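Local coordinates for protein acyl-coenzyme A oxidase 3 (PDB 5YS9) that oxidises acyl-CoA substrates to (2E)-enoyl-CoA with the help of FAD and O2, releasing H2O2, in peroxisomal fatty acid beta-oxidation, at residues P349-Q352 / R353-L356; Q614-E617 / L618-Y622; E625-D628 / Q629-G632. All blocks are in the same frame, centred on the assembly; numbering follows the deposited sequence.

Contact 1: P349-Q352 / R353-L356; sequences PYHQ and RRLL. With FAD (flavin-adenine dinucleotide), chain D.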
loop_
_atom_site.group_PDB
_atom_site.type_symbol
_atom_site.label_atom_id
_atom_site.label_comp_id
_atom_site.label_asym_id
_atom_site.label_seq_id
_atom_site.Cartn_x
_atom_site.Cartn_y
_atom_site.Cartn_z
ATOM N N PRO A 349 -11.956 -20.579 -5.751
ATOM C CA PRO A 349 -12.954 -19.613 -5.272
ATOM C C PRO A 349 -12.401 -18.476 -4.396
ATOM O O PRO A 349 -12.996 -17.379 -4.376
ATOM C CB PRO A 349 -13.925 -20.494 -4.452
ATOM C CG PRO A 349 -13.779 -21.867 -5.047
ATOM C CD PRO A 349 -12.338 -21.982 -5.476
ATOM N N TYR A 350 -11.349 -18.735 -3.640
ATOM C CA TYR A 350 -10.742 -17.648 -2.909
ATOM C C TYR A 350 -10.100 -16.614 -3.803
ATOM O O TYR A 350 -10.163 -15.435 -3.531
ATOM C CB TYR A 350 -9.792 -18.071 -1.794
ATOM C CG TYR A 350 -9.635 -16.916 -0.853
ATOM C CD1 TYR A 350 -10.733 -16.400 -0.204
ATOM C CD2 TYR A 350 -8.426 -16.283 -0.679
ATOM C CE1 TYR A 350 -10.629 -15.320 0.633
ATOM C CE2 TYR A 350 -8.315 -15.198 0.158
ATOM C CZ TYR A 350 -9.428 -14.723 0.808
ATOM O OH TYR A 350 -9.356 -13.644 1.639
ATOM N N HIS A 351 -9.459 -17.062 -4.864
ATOM C CA HIS A 351 -8.840 -16.131 -5.745
ATOM C C HIS A 351 -9.878 -15.262 -6.507
ATOM O O HIS A 351 -9.658 -14.030 -6.728
ATOM C CB HIS A 351 -7.896 -16.854 -6.683
ATOM C CG HIS A 351 -6.844 -15.966 -7.231
ATOM N ND1 HIS A 351 -5.744 -15.594 -6.489
ATOM C CD2 HIS A 351 -6.746 -15.335 -8.422
ATOM C CE1 HIS A 351 -4.981 -14.822 -7.235
ATOM N NE2 HIS A 351 -5.568 -14.642 -8.407
ATOM N N GLN A 352 -11.003 -15.890 -6.857
ATOM C CA GLN A 352 -12.153 -15.187 -7.432
ATOM C C GLN A 352 -12.637 -14.081 -6.507
ATOM O O GLN A 352 -12.833 -12.967 -6.970
ATOM C CB GLN A 352 -13.307 -16.157 -7.760
ATOM C CG GLN A 352 -12.986 -17.145 -8.909
ATOM C CD GLN A 352 -14.072 -18.174 -9.149
ATOM O OE1 GLN A 352 -15.158 -18.075 -8.566
ATOM N NE2 GLN A 352 -13.800 -19.154 -10.033
ATOM N N ARG A 353 -12.734 -14.360 -5.218
ATOM C CA ARG A 353 -13.096 -13.376 -4.204
ATOM C C ARG A 353 -12.105 -12.232 -4.072
ATOM O O ARG A 353 -12.477 -11.118 -3.782
ATOM C CB ARG A 353 -13.294 -14.038 -2.851
ATOM C CG ARG A 353 -14.647 -14.672 -2.670
ATOM C CD ARG A 353 -14.686 -15.473 -1.398
ATOM N NE ARG A 353 -16.035 -15.842 -1.030
ATOM C CZ ARG A 353 -16.865 -15.053 -0.376
ATOM N NH1 ARG A 353 -16.486 -13.850 -0.011
ATOM N NH2 ARG A 353 -18.068 -15.477 -0.085
ATOM N N ARG A 354 -10.830 -12.531 -4.217
ATOM C CA ARG A 354 -9.813 -11.497 -4.202
ATOM C C ARG A 354 -9.927 -10.506 -5.344
ATOM O O ARG A 354 -9.727 -9.331 -5.143
ATOM C CB ARG A 354 -8.425 -12.113 -4.238
ATOM C CG ARG A 354 -8.084 -12.977 -3.053
ATOM C CD ARG A 354 -6.706 -12.630 -2.543
ATOM N NE ARG A 354 -5.732 -13.637 -2.905
ATOM C CZ ARG A 354 -4.499 -13.380 -3.296
ATOM N NH1 ARG A 354 -3.701 -14.373 -3.603
ATOM N NH2 ARG A 354 -4.071 -12.141 -3.371
ATOM N N LEU A 355 -10.203 -10.982 -6.547
ATOM C CA LEU A 355 -10.146 -10.123 -7.712
ATOM C C LEU A 355 -11.458 -9.717 -8.342
ATOM O O LEU A 355 -11.599 -8.609 -8.812
ATOM C CB LEU A 355 -9.265 -10.752 -8.783
ATOM C CG LEU A 355 -7.819 -11.077 -8.442
ATOM C CD1 LEU A 355 -7.150 -11.712 -9.639
ATOM C CD2 LEU A 355 -7.073 -9.839 -7.996
ATOM N N LEU A 356 -12.425 -10.612 -8.380
ATOM C CA LEU A 356 -13.650 -10.304 -9.159
ATOM C C LEU A 356 -14.497 -9.135 -8.593
ATOM O O LEU A 356 -15.049 -8.364 -9.375
ATOM C CB LEU A 356 -14.489 -11.546 -9.395
ATOM C CG LEU A 356 -13.769 -12.624 -10.205
ATOM C CD1 LEU A 356 -14.686 -13.830 -10.377
ATOM C CD2 LEU A 356 -13.264 -12.163 -11.565
HETATM P PA FAD D . 2.193 -18.535 -6.566
HETATM O O1A FAD D . 2.588 -19.556 -5.568
HETATM O O2A FAD D . 1.783 -18.928 -7.932
HETATM O O5B FAD D . 1.004 -17.643 -6.045
HETATM C C5B FAD D . 0.605 -16.569 -6.883
HETATM C C4B FAD D . -0.739 -16.076 -6.420
HETATM O O4B FAD D . -1.679 -17.135 -6.538
HETATM C C3B FAD D . -0.637 -15.727 -4.957
HETATM O O3B FAD D . -1.306 -14.508 -4.702
HETATM C C2B FAD D . -1.380 -16.818 -4.251
HETATM O O2B FAD D . -2.047 -16.288 -3.112
HETATM C C1B FAD D . -2.331 -17.344 -5.302
HETATM N N9A FAD D . -2.449 -18.775 -5.018
HETATM C C8A FAD D . -1.517 -19.698 -5.266
HETATM N N7A FAD D . -1.937 -20.907 -4.851
HETATM C C5A FAD D . -3.153 -20.761 -4.313
HETATM C C6A FAD D . -4.156 -21.635 -3.682
HETATM N N6A FAD D . -3.952 -22.956 -3.536
HETATM N N1A FAD D . -5.290 -21.066 -3.258
HETATM C C2A FAD D . -5.513 -19.756 -3.397
HETATM N N3A FAD D . -4.653 -18.902 -3.955
HETATM C C4A FAD D . -3.479 -19.344 -4.419
HETATM N N1 FAD D . 13.024 -17.770 -3.960
HETATM C C2 FAD D . 14.156 -18.442 -3.709
HETATM O O2 FAD D . 14.135 -19.664 -3.781
HETATM N N3 FAD D . 15.292 -17.850 -3.370
HETATM C C4 FAD D . 15.389 -16.544 -3.263
HETATM O O4 FAD D . 16.454 -16.032 -2.953
HETATM C C4X FAD D . 14.203 -15.726 -3.524
HETATM N N5 FAD D . 14.237 -14.396 -3.429
HETATM C C5X FAD D . 13.144 -13.673 -3.685
HETATM C C6 FAD D . 13.229 -12.301 -3.598
HETATM C C7 FAD D . 12.121 -11.534 -3.858
HETATM C C7M FAD D . 12.213 -10.046 -3.750
HETATM C C8 FAD D . 10.853 -12.188 -4.234
HETATM C C8M FAD D . 9.641 -11.364 -4.517
HETATM C C9 FAD D . 10.767 -13.559 -4.316
HETATM C C9A FAD D . 11.875 -14.332 -4.061
HETATM N N10 FAD D . 11.808 -15.731 -4.144
HETATM C C10 FAD D . 12.976 -16.440 -3.890
HETATM C "C1'" FAD D . 10.588 -16.444 -4.525
HETATM C "C2'" FAD D . 9.436 -16.338 -3.524
HETATM O "O2'" FAD D . 9.624 -17.258 -2.457
HETATM C "C3'" FAD D . 8.098 -16.602 -4.218
HETATM O "O3'" FAD D . 7.709 -15.409 -4.864
HETATM C "C4'" FAD D . 6.956 -17.002 -3.298
HETATM O "O4'" FAD D . 7.462 -17.874 -2.298
HETATM C "C5'" FAD D . 5.868 -17.783 -4.019
HETATM O "O5'" FAD D . 4.979 -17.002 -4.801
HETATM P P FAD D . 4.772 -17.344 -6.344
HETATM O O1P FAD D . 5.302 -16.237 -7.172
HETATM O O2P FAD D . 5.279 -18.711 -6.573
HETATM O O3P FAD D . 3.209 -17.305 -6.605
#
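R354 runs past Y350 and H351, one turn before it on helix 349-385, to reach the adenosine ribose of FAD. Its CB lies 3.4 Å from H351 O. CG stands beside the backbone N (chi1 -63°), which brings it obliquely alongside the Y350 ring, R354 CG 3.9 Å from Y350 CE2; CD stays near the same ring atom. The chain then bends at chi2 and chi3, NE passes H351 ND1, and CZ faces the ribose oxygens. There the H351 ring stands almost upright on one face, its plane 81° from that of the guanidinium, with H351 CE1 3.8 Å above the R354 plane and offset toward the rim. R354 NH1 gives a hydrogen bond of 2.6 Å to FAD O3B and lies equally close to FAD O2B. On the neighbouring flank, L355 CD1 packs 3.6 Å from H351 NE2. R353 instead leads off to the side remote from the FAD. The Y350 ring also meets F551 of the second subunit, which supplies D457, S169 and T163 to the same FAD. With R354 replaced by an alanine, the ribose hydroxyls would probably lose their guanidinium partner and the H351 ring the flat surface beside it. A guanidinium bonded at the ribose diol, flanked by Y350 and H351, is consistent with this helix start helping to hold the adenosine half of FAD.

Contact 2: Q614-E617 / L618-Y622; sequences QVTE and LVNHY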
loop_
_atom_site.group_PDB
_atom_site.type_symbol
_atom_site.label_atom_id
_atom_site.label_comp_id
_atom_site.label_asym_id
_atom_site.label_seq_id
_atom_site.Cartn_x
_atom_site.Cartn_y
_atom_site.Cartn_z
ATOM N N GLN A 614 -26.542 -16.549 3.769
ATOM C CA GLN A 614 -27.112 -16.507 2.411
ATOM C C GLN A 614 -26.353 -15.530 1.501
ATOM O O GLN A 614 -26.087 -15.842 0.344
ATOM C CB GLN A 614 -28.618 -16.157 2.426
ATOM C CG GLN A 614 -29.342 -16.426 1.103
ATOM C CD GLN A 614 -29.324 -17.911 0.725
ATOM O OE1 GLN A 614 -29.676 -18.773 1.545
ATOM N NE2 GLN A 614 -28.879 -18.221 -0.493
ATOM N N VAL A 615 -26.018 -14.362 2.049
ATOM C CA VAL A 615 -25.203 -13.356 1.379
ATOM C C VAL A 615 -23.872 -13.969 0.967
ATOM O O VAL A 615 -23.484 -13.815 -0.200
ATOM C CB VAL A 615 -24.981 -12.111 2.268
ATOM C CG1 VAL A 615 -23.859 -11.230 1.739
ATOM C CG2 VAL A 615 -26.277 -11.303 2.356
ATOM N N THR A 616 -23.207 -14.687 1.891
ATOM C CA THR A 616 -21.962 -15.406 1.551
ATOM C C THR A 616 -22.179 -16.325 0.331
ATOM O O THR A 616 -21.433 -16.257 -0.653
ATOM C CB THR A 616 -21.306 -16.098 2.775
ATOM O OG1 THR A 616 -20.822 -15.090 3.649
ATOM C CG2 THR A 616 -20.120 -16.940 2.389
ATOM N N GLU A 617 -23.260 -17.088 0.341
ATOM C CA GLU A 617 -23.518 -18.015 -0.745
ATOM C C GLU A 617 -23.733 -17.265 -2.061
ATOM O O GLU A 617 -23.290 -17.705 -3.115
ATOM C CB GLU A 617 -24.701 -18.904 -0.400
ATOM C CG GLU A 617 -24.891 -20.056 -1.375
ATOM C CD GLU A 617 -25.658 -21.217 -0.763
ATOM O OE1 GLU A 617 -25.268 -21.649 0.347
ATOM O OE2 GLU A 617 -26.640 -21.687 -1.388
ATOM N N LEU A 618 -24.381 -16.108 -1.993
ATOM C CA LEU A 618 -24.667 -15.337 -3.206
ATOM C C LEU A 618 -23.409 -14.736 -3.827
ATOM O O LEU A 618 -23.226 -14.851 -5.019
ATOM C CB LEU A 618 -25.727 -14.284 -2.920
ATOM C CG LEU A 618 -27.135 -14.906 -2.766
ATOM C CD1 LEU A 618 -28.163 -13.843 -2.415
ATOM C CD2 LEU A 618 -27.542 -15.671 -4.022
ATOM N N VAL A 619 -22.524 -14.194 -2.986
ATOM C CA VAL A 619 -21.219 -13.687 -3.402
ATOM C C VAL A 619 -20.399 -14.810 -4.105
ATOM O O VAL A 619 -19.857 -14.584 -5.171
ATOM C CB VAL A 619 -20.423 -13.106 -2.194
ATOM C CG1 VAL A 619 -18.994 -12.770 -2.590
ATOM C CG2 VAL A 619 -21.082 -11.865 -1.640
ATOM N N ASN A 620 -20.322 -16.000 -3.502
ATOM C CA ASN A 620 -19.730 -17.193 -4.161
ATOM C C ASN A 620 -20.349 -17.501 -5.491
ATOM O O ASN A 620 -19.619 -17.712 -6.488
ATOM C CB ASN A 620 -19.834 -18.447 -3.313
ATOM C CG ASN A 620 -18.990 -18.384 -2.054
ATOM O OD1 ASN A 620 -18.156 -17.500 -1.896
ATOM N ND2 ASN A 620 -19.239 -19.299 -1.129
ATOM N N HIS A 621 -21.678 -17.484 -5.528
ATOM C CA HIS A 621 -22.413 -17.720 -6.781
ATOM C C HIS A 621 -22.080 -16.709 -7.875
ATOM O O HIS A 621 -21.777 -17.099 -9.008
ATOM C CB HIS A 621 -23.923 -17.796 -6.534
ATOM C CG HIS A 621 -24.747 -17.806 -7.777
ATOM N ND1 HIS A 621 -25.464 -16.703 -8.204
ATOM C CD2 HIS A 621 -24.985 -18.782 -8.677
ATOM C CE1 HIS A 621 -26.083 -16.990 -9.334
ATOM N NE2 HIS A 621 -25.801 -18.246 -9.644
ATOM N N TYR A 622 -22.133 -15.426 -7.559
ATOM C CA TYR A 622 -21.834 -14.386 -8.568
ATOM C C TYR A 622 -20.365 -14.326 -8.934
ATOM O O TYR A 622 -20.017 -13.996 -10.065
ATOM C CB TYR A 622 -22.312 -13.000 -8.112
ATOM C CG TYR A 622 -23.791 -12.868 -8.248
ATOM C CD1 TYR A 622 -24.372 -12.712 -9.511
ATOM C CD2 TYR A 622 -24.621 -12.896 -7.117
ATOM C CE1 TYR A 622 -25.748 -12.574 -9.647
ATOM C CE2 TYR A 622 -25.985 -12.755 -7.241
ATOM C CZ TYR A 622 -26.533 -12.601 -8.510
ATOM O OH TYR A 622 -27.853 -12.506 -8.639
#
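E617 O receives the backbone N of H621 at 2.9 Å, and Q614 O takes the N of L618 at the same distance; no sound polar bond across this join is shorter. Between them, V615 O and T616 O accept V619 N and N620 N, the last with an N-H...O angle of 179°, practically straight. The four i to i+4 bonds make one regular alpha-helical run. L618 carries CG beside its backbone N (chi1 -74°), folding the isobutyl group back over the preceding turn, with L618 CG 3.4 Å from Q614 O. The Q614 amide, on a chain bent at chi2, brings Q614 NE2 to 4.4 Å from L618 CG. V619 uses its CG2 branch in the same way: that methyl sits 3.4 Å from V615 O and 4.4 Å from V615 CG1, a loose apolar touch. The N620 amide also leans back, its CG 3.5 Å from T616 O, while OD1 is hydrogen-bonded to R353 of helix 349-385. T616 OG1, in turn, is held by E595, which also pairs with R353, so these polar tips belong to one shared network. Next along the helix, H621 ND1 lies 3.9 Å above the centre of the Y622 ring. The run sits between two helices and a partner chain: V619 packs on L591 of helix 579-596 and Y622 OH bonds to N587 there, R353 of helix 349-385 meets T616 and V619, L618 rests on L504 and K505, and Q549 and E545 of the second subunit reach T616 and N620.

Contact 3: E625-D628 / Q629-G632; sequences EVRD and QVAG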
loop_
_atom_site.group_PDB
_atom_site.type_symbol
_atom_site.label_atom_id
_atom_site.label_comp_id
_atom_site.label_asym_id
_atom_site.label_seq_id
_atom_site.Cartn_x
_atom_site.Cartn_y
_atom_site.Cartn_z
ATOM N N GLU A 625 -20.311 -16.695 -11.691
ATOM C CA GLU A 625 -20.965 -16.147 -12.915
ATOM C C GLU A 625 -20.114 -15.105 -13.636
ATOM O O GLU A 625 -20.110 -15.016 -14.875
ATOM C CB GLU A 625 -22.351 -15.529 -12.604
ATOM C CG GLU A 625 -23.400 -16.539 -12.144
ATOM C CD GLU A 625 -23.600 -17.684 -13.137
ATOM O OE1 GLU A 625 -24.243 -17.455 -14.181
ATOM O OE2 GLU A 625 -23.104 -18.808 -12.878
ATOM N N VAL A 626 -19.412 -14.317 -12.835
ATOM C CA VAL A 626 -18.518 -13.303 -13.317
ATOM C C VAL A 626 -17.239 -13.951 -13.869
ATOM O O VAL A 626 -16.806 -13.626 -14.997
ATOM C CB VAL A 626 -18.293 -12.242 -12.228
ATOM C CG1 VAL A 626 -17.118 -11.340 -12.535
ATOM C CG2 VAL A 626 -19.564 -11.415 -12.100
ATOM N N ARG A 627 -16.687 -14.906 -13.127
ATOM C CA ARG A 627 -15.527 -15.636 -13.579
ATOM C C ARG A 627 -15.630 -16.244 -14.962
ATOM O O ARG A 627 -14.647 -16.261 -15.695
ATOM C CB ARG A 627 -15.191 -16.733 -12.597
ATOM C CG ARG A 627 -13.966 -17.538 -13.017
ATOM C CD ARG A 627 -14.362 -18.832 -13.694
ATOM N NE ARG A 627 -13.240 -19.619 -14.146
ATOM C CZ ARG A 627 -12.574 -19.393 -15.277
ATOM N NH1 ARG A 627 -11.591 -20.205 -15.619
ATOM N NH2 ARG A 627 -12.882 -18.357 -16.076
ATOM N N ASP A 628 -16.801 -16.734 -15.330
ATOM C CA ASP A 628 -16.986 -17.374 -16.616
ATOM C C ASP A 628 -16.725 -16.400 -17.747
ATOM O O ASP A 628 -16.195 -16.764 -18.773
ATOM C CB ASP A 628 -18.386 -17.956 -16.727
ATOM C CG ASP A 628 -18.554 -18.837 -17.932
ATOM O OD1 ASP A 628 -17.917 -19.892 -17.981
ATOM O OD2 ASP A 628 -19.319 -18.485 -18.835
ATOM N N GLN A 629 -17.126 -15.158 -17.547
ATOM C CA GLN A 629 -17.052 -14.135 -18.566
ATOM C C GLN A 629 -15.879 -13.186 -18.399
ATOM O O GLN A 629 -15.867 -12.122 -18.976
ATOM C CB GLN A 629 -18.355 -13.337 -18.614
ATOM C CG GLN A 629 -19.588 -14.143 -18.975
ATOM C CD GLN A 629 -19.588 -14.624 -20.401
ATOM O OE1 GLN A 629 -19.597 -13.844 -21.333
ATOM N NE2 GLN A 629 -19.584 -15.915 -20.572
ATOM N N VAL A 630 -14.892 -13.566 -17.608
ATOM C CA VAL A 630 -13.859 -12.640 -17.171
ATOM C C VAL A 630 -13.061 -12.000 -18.300
ATOM O O VAL A 630 -12.716 -10.840 -18.224
ATOM C CB VAL A 630 -12.889 -13.317 -16.196
ATOM C CG1 VAL A 630 -12.148 -14.434 -16.885
ATOM C CG2 VAL A 630 -11.919 -12.310 -15.619
ATOM N N ALA A 631 -12.762 -12.757 -19.337
ATOM C CA ALA A 631 -12.050 -12.231 -20.478
ATOM C C ALA A 631 -12.828 -11.134 -21.176
ATOM O O ALA A 631 -12.246 -10.201 -21.666
ATOM C CB ALA A 631 -11.708 -13.338 -21.443
ATOM N N GLY A 632 -14.142 -11.280 -21.274
ATOM C CA GLY A 632 -14.966 -10.226 -21.827
ATOM C C GLY A 632 -15.004 -8.934 -21.037
ATOM O O GLY A 632 -14.847 -7.866 -21.588
#
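D628 and Q629 run alongside each other, carboxylate and amide planes 41° apart. The bond between them uses Q629 NE2, which donates to D628 OD2 over 3.1 Å. The oxygen lies close to the amide plane, whereas the amide nitrogen comes in from above the carboxylate plane, 36° out of it. Q629 can present its amide there because its chain is bent at chi2; the same NE2 also reaches K33 O, and OE1 takes K35 N, so both ends of the amide are engaged, which should hold its rotation. The third flat group, the R627 guanidinium, is met obliquely by V630 CG1, 4.1 Å from R627 NH2. Its charge is spent elsewhere, in salt bridges to E30, near the N terminus, and to D347, just ahead of helix 349-385. V630 takes a chi1 of 64°, which places CG1 between its backbone N and carbonyl carbon, with V630 CG1 close over R627 O, at 3.3 Å. Along the backbone the alpha-helical pattern gives way. Q629 N bonds to V626 O, three residues back, at 3.0 Å, and comes from above that carbonyl's plane; V630 N likewise turns to R627 O, in a weak bond. On the apolar flank V626 rests on L585 and L588 of helix 579-596, and V630 on L325 and C329 of helix 300-330. Backbone bonds reaching back three residues, with Q629 at the N-cap of helix 630-635, make this a close helix-to-helix junction in the C-terminal helical part of the acyl-CoA oxidase fold.

In the fold
From the N terminus the chain meets contact 1 at the start of helix 349-385, then contact 2 within helix 609-628, and contact 3 where that helix passes into 630-635. They follow in series: each is local to a turn or junction, so none closes a long loop and none nests in or crosses another. Their meeting is in space. Helix 349-385 lies against helix 609-628, R353 reaching contact 2, and Q352 and L356 reaching contact 3; contacts 2 and 3 only adjoin in sequence. Together they join the FAD-binding C-alpha1 range to the C-terminal helical range, while contacts 1 and 2 also touch the second subunit.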